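PDB 1M2D: ferredoxin, 2Fe-2S from Aquifex aeolicus, which carries a [2Fe-2S] cluster in a thioredoxin-like fold and transfers electrons as a homodimeric ferredoxin. Local coordinates for residues Phe31-Met35 with Val49-Thr53. The protein carries 1 engineered substitution. Numbering follows the deposited sequence.
Sequences FQAFM and VITPT
With CG of Phe-31 trans to the backbone N (chi1 174°), its ring swings off the helix and reaches Pro-52, while chi1 of -44° in Ile-50 sends CG2 to that same ring and CG1 to Phe-34. Pro-52 CB lies over one face of the Phe-31 ring, 4.0 Å from its centroid, in a CH-pi contact; Met-35 CG, one helical turn on, lies over the opposite face; both carbons are displaced from the ring centre toward its rim. The rim atom CE1 of Phe-31 also packs 3.6 Å from Pro-52 CD and 3.7 Å from Ile-50 CG2. Ile-50 is the strand residue most covered by the helix: its CG2 sits 3.8 Å from Phe-34 CB, and its CB lies 3.7 Å from Met-35 SD, which bends at chi2 and chi3 bring alongside it. The Phe-34 ring turns from the strand to pack on Val-82, Ile-85 and Val-86 of helix 82-91. On the strand's other side, Thr-51 OG1 is hydrogen-bonded to His-5 NE2. The contact is apolar, and segments 31-35 and 49-53 run nearly antiparallel (162°). Helix 27-40 thus packs on strand 48-53, which pairs in parallel with strand 4-9: the beta-alpha-beta unit of the thioredoxin-like fold.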
ATOM      1  N   PHE A  31      12.230  -4.335  -2.804  1.00 11.93           N
ATOM      2  CA  PHE A  31      11.406  -3.481  -3.648  1.00 12.30           C
ATOM      3  C   PHE A  31      12.055  -3.407  -5.023  1.00 13.79           C
ATOM      4  O   PHE A  31      11.448  -3.564  -6.081  1.00 14.93           O
ATOM      5  CB  PHE A  31      11.222  -2.087  -3.042  1.00 12.57           C
ATOM      6  CG  PHE A  31      10.510  -1.106  -3.926  1.00 13.29           C
ATOM      7  CD1 PHE A  31       9.147  -1.237  -4.161  1.00 13.21           C
ATOM      8  CD2 PHE A  31      11.177  -0.061  -4.540  1.00 17.07           C
ATOM      9  CE1 PHE A  31       8.491  -0.371  -4.996  1.00 13.92           C
ATOM     10  CE2 PHE A  31      10.511   0.798  -5.408  1.00 18.28           C
ATOM     11  CZ  PHE A  31       9.204   0.638  -5.644  1.00 14.72           C
ATOM     12  N   GLN A  32      13.335  -3.128  -5.106  1.00 15.05           N
ATOM     13  CA  GLN A  32      14.107  -3.043  -6.343  1.00 18.24           C
ATOM     14  C   GLN A  32      13.981  -4.368  -7.125  1.00 18.32           C
ATOM     15  O   GLN A  32      13.800  -4.365  -8.325  1.00 19.81           O
ATOM     16  CB  GLN A  32      15.556  -2.770  -6.040  1.00 24.02           C
ATOM     17  CG  GLN A  32      16.708  -2.739  -7.031  1.00 46.94           C
ATOM     18  CD  GLN A  32      17.856  -2.074  -6.271  1.00 54.28           C
ATOM     19  OE1 GLN A  32      18.343  -2.683  -5.312  1.00 77.48           O
ATOM     20  NE2 GLN A  32      18.228  -0.849  -6.618  1.00 65.88           N
ATOM     21  N   ALA A  33      14.104  -5.490  -6.465  1.00 17.09           N
ATOM     22  CA  ALA A  33      14.025  -6.798  -7.128  1.00 14.57           C
ATOM     23  C   ALA A  33      12.637  -7.039  -7.726  1.00 14.49           C
ATOM     24  O   ALA A  33      12.556  -7.525  -8.867  1.00 16.17           O
ATOM     25  CB  ALA A  33      14.392  -7.915  -6.201  1.00 15.96           C
ATOM     26  N   PHE A  34      11.606  -6.654  -7.017  1.00 14.29           N
ATOM     27  CA  PHE A  34      10.262  -6.718  -7.607  1.00 15.49           C
ATOM     28  C   PHE A  34      10.108  -5.813  -8.842  1.00 17.65           C
ATOM     29  O   PHE A  34       9.652  -6.239  -9.859  1.00 18.54           O
ATOM     30  CB  PHE A  34       9.111  -6.374  -6.641  1.00 14.77           C
ATOM     31  CG  PHE A  34       8.660  -7.501  -5.726  1.00 13.72           C
ATOM     32  CD1 PHE A  34       8.948  -7.516  -4.384  1.00 13.03           C
ATOM     33  CD2 PHE A  34       7.889  -8.544  -6.245  1.00 13.94           C
ATOM     34  CE1 PHE A  34       8.505  -8.487  -3.509  1.00 12.97           C
ATOM     35  CE2 PHE A  34       7.445  -9.513  -5.373  1.00 14.28           C
ATOM     36  CZ  PHE A  34       7.737  -9.500  -4.023  1.00 12.97           C
ATOM     37  N   MET A  35      10.560  -4.578  -8.693  1.00 21.40           N
ATOM     38  CA  MET A  35      10.575  -3.684  -9.852  1.00 23.61           C
ATOM     39  C   MET A  35      11.411  -4.235 -11.019  1.00 23.54           C
ATOM     40  O   MET A  35      10.979  -4.159 -12.169  1.00 33.52           O
ATOM     41  CB  MET A  35      11.088  -2.298  -9.470  1.00 22.28           C
ATOM     42  CG  MET A  35      10.146  -1.640  -8.493  1.00 21.92           C
ATOM     43  SD  MET A  35       8.517  -1.176  -9.180  1.00 27.86           S
ATOM     44  CE  MET A  35       8.927   0.379  -9.986  1.00 32.27           C
ATOM     45  N   VAL A  49       1.126  -4.363 -10.024  1.00 14.18           N
ATOM     46  CA  VAL A  49       1.630  -3.054  -9.588  1.00 13.27           C
ATOM     47  C   VAL A  49       2.444  -3.294  -8.326  1.00 11.48           C
ATOM     48  O   VAL A  49       1.991  -4.053  -7.476  1.00 11.44           O
ATOM     49  CB  VAL A  49       0.536  -2.046  -9.317  1.00 15.27           C
ATOM     50  CG1 VAL A  49       1.076  -0.808  -8.639  1.00 16.72           C
ATOM     51  CG2 VAL A  49      -0.080  -1.619 -10.652  1.00 26.78           C
ATOM     52  N   ILE A  50       3.584  -2.659  -8.188  1.00 12.33           N
ATOM     53  CA  ILE A  50       4.484  -2.723  -7.073  1.00 10.95           C
ATOM     54  C   ILE A  50       4.533  -1.326  -6.464  1.00 10.19           C
ATOM     55  O   ILE A  50       4.909  -0.373  -7.130  1.00 12.76           O
ATOM     56  CB  ILE A  50       5.946  -3.161  -7.402  1.00 13.65           C
ATOM     57  CG1 ILE A  50       6.058  -4.327  -8.353  1.00 14.46           C
ATOM     58  CG2 ILE A  50       6.668  -3.452  -6.095  1.00 16.66           C
ATOM     59  CD1 ILE A  50       5.377  -5.582  -7.821  1.00 17.42           C
ATOM     60  N   THR A  51       4.171  -1.200  -5.199  1.00  9.21           N
ATOM     61  CA  THR A  51       4.061   0.081  -4.512  1.00  8.77           C
ATOM     62  C   THR A  51       4.899   0.072  -3.259  1.00  8.63           C
ATOM     63  O   THR A  51       4.747  -0.812  -2.423  1.00  8.90           O
ATOM     64  CB  THR A  51       2.593   0.396  -4.145  1.00  8.97           C
ATOM     65  OG1 THR A  51       1.801   0.365  -5.338  1.00  9.23           O
ATOM     66  CG2 THR A  51       2.452   1.721  -3.453  1.00  9.98           C
ATOM     67  N   PRO A  52       5.775   1.084  -3.065  1.00  8.72           N
ATOM     68  CA  PRO A  52       6.512   1.205  -1.813  1.00  8.94           C
ATOM     69  C   PRO A  52       5.678   1.896  -0.743  1.00  8.77           C
ATOM     70  O   PRO A  52       4.930   2.808  -1.071  1.00  9.35           O
ATOM     71  CB  PRO A  52       7.726   2.090  -2.229  1.00 10.19           C
ATOM     72  CG  PRO A  52       7.154   2.981  -3.301  1.00 10.31           C
ATOM     73  CD  PRO A  52       6.091   2.179  -4.014  1.00  9.90           C
ATOM     74  N   THR A  53       5.851   1.478   0.507  1.00  8.98           N
ATOM     75  CA  THR A  53       5.047   2.018   1.584  1.00  8.65           C
ATOM     76  C   THR A  53       5.861   2.383   2.795  1.00  8.74           C
ATOM     77  O   THR A  53       7.015   1.973   2.980  1.00  9.28           O
ATOM     78  CB  THR A  53       3.942   1.032   2.083  1.00  8.27           C
ATOM     79  OG1 THR A  53       4.522   0.007   2.874  1.00  8.99           O
ATOM     80  CG2 THR A  53       3.247   0.362   0.910  1.00  9.03           C
TER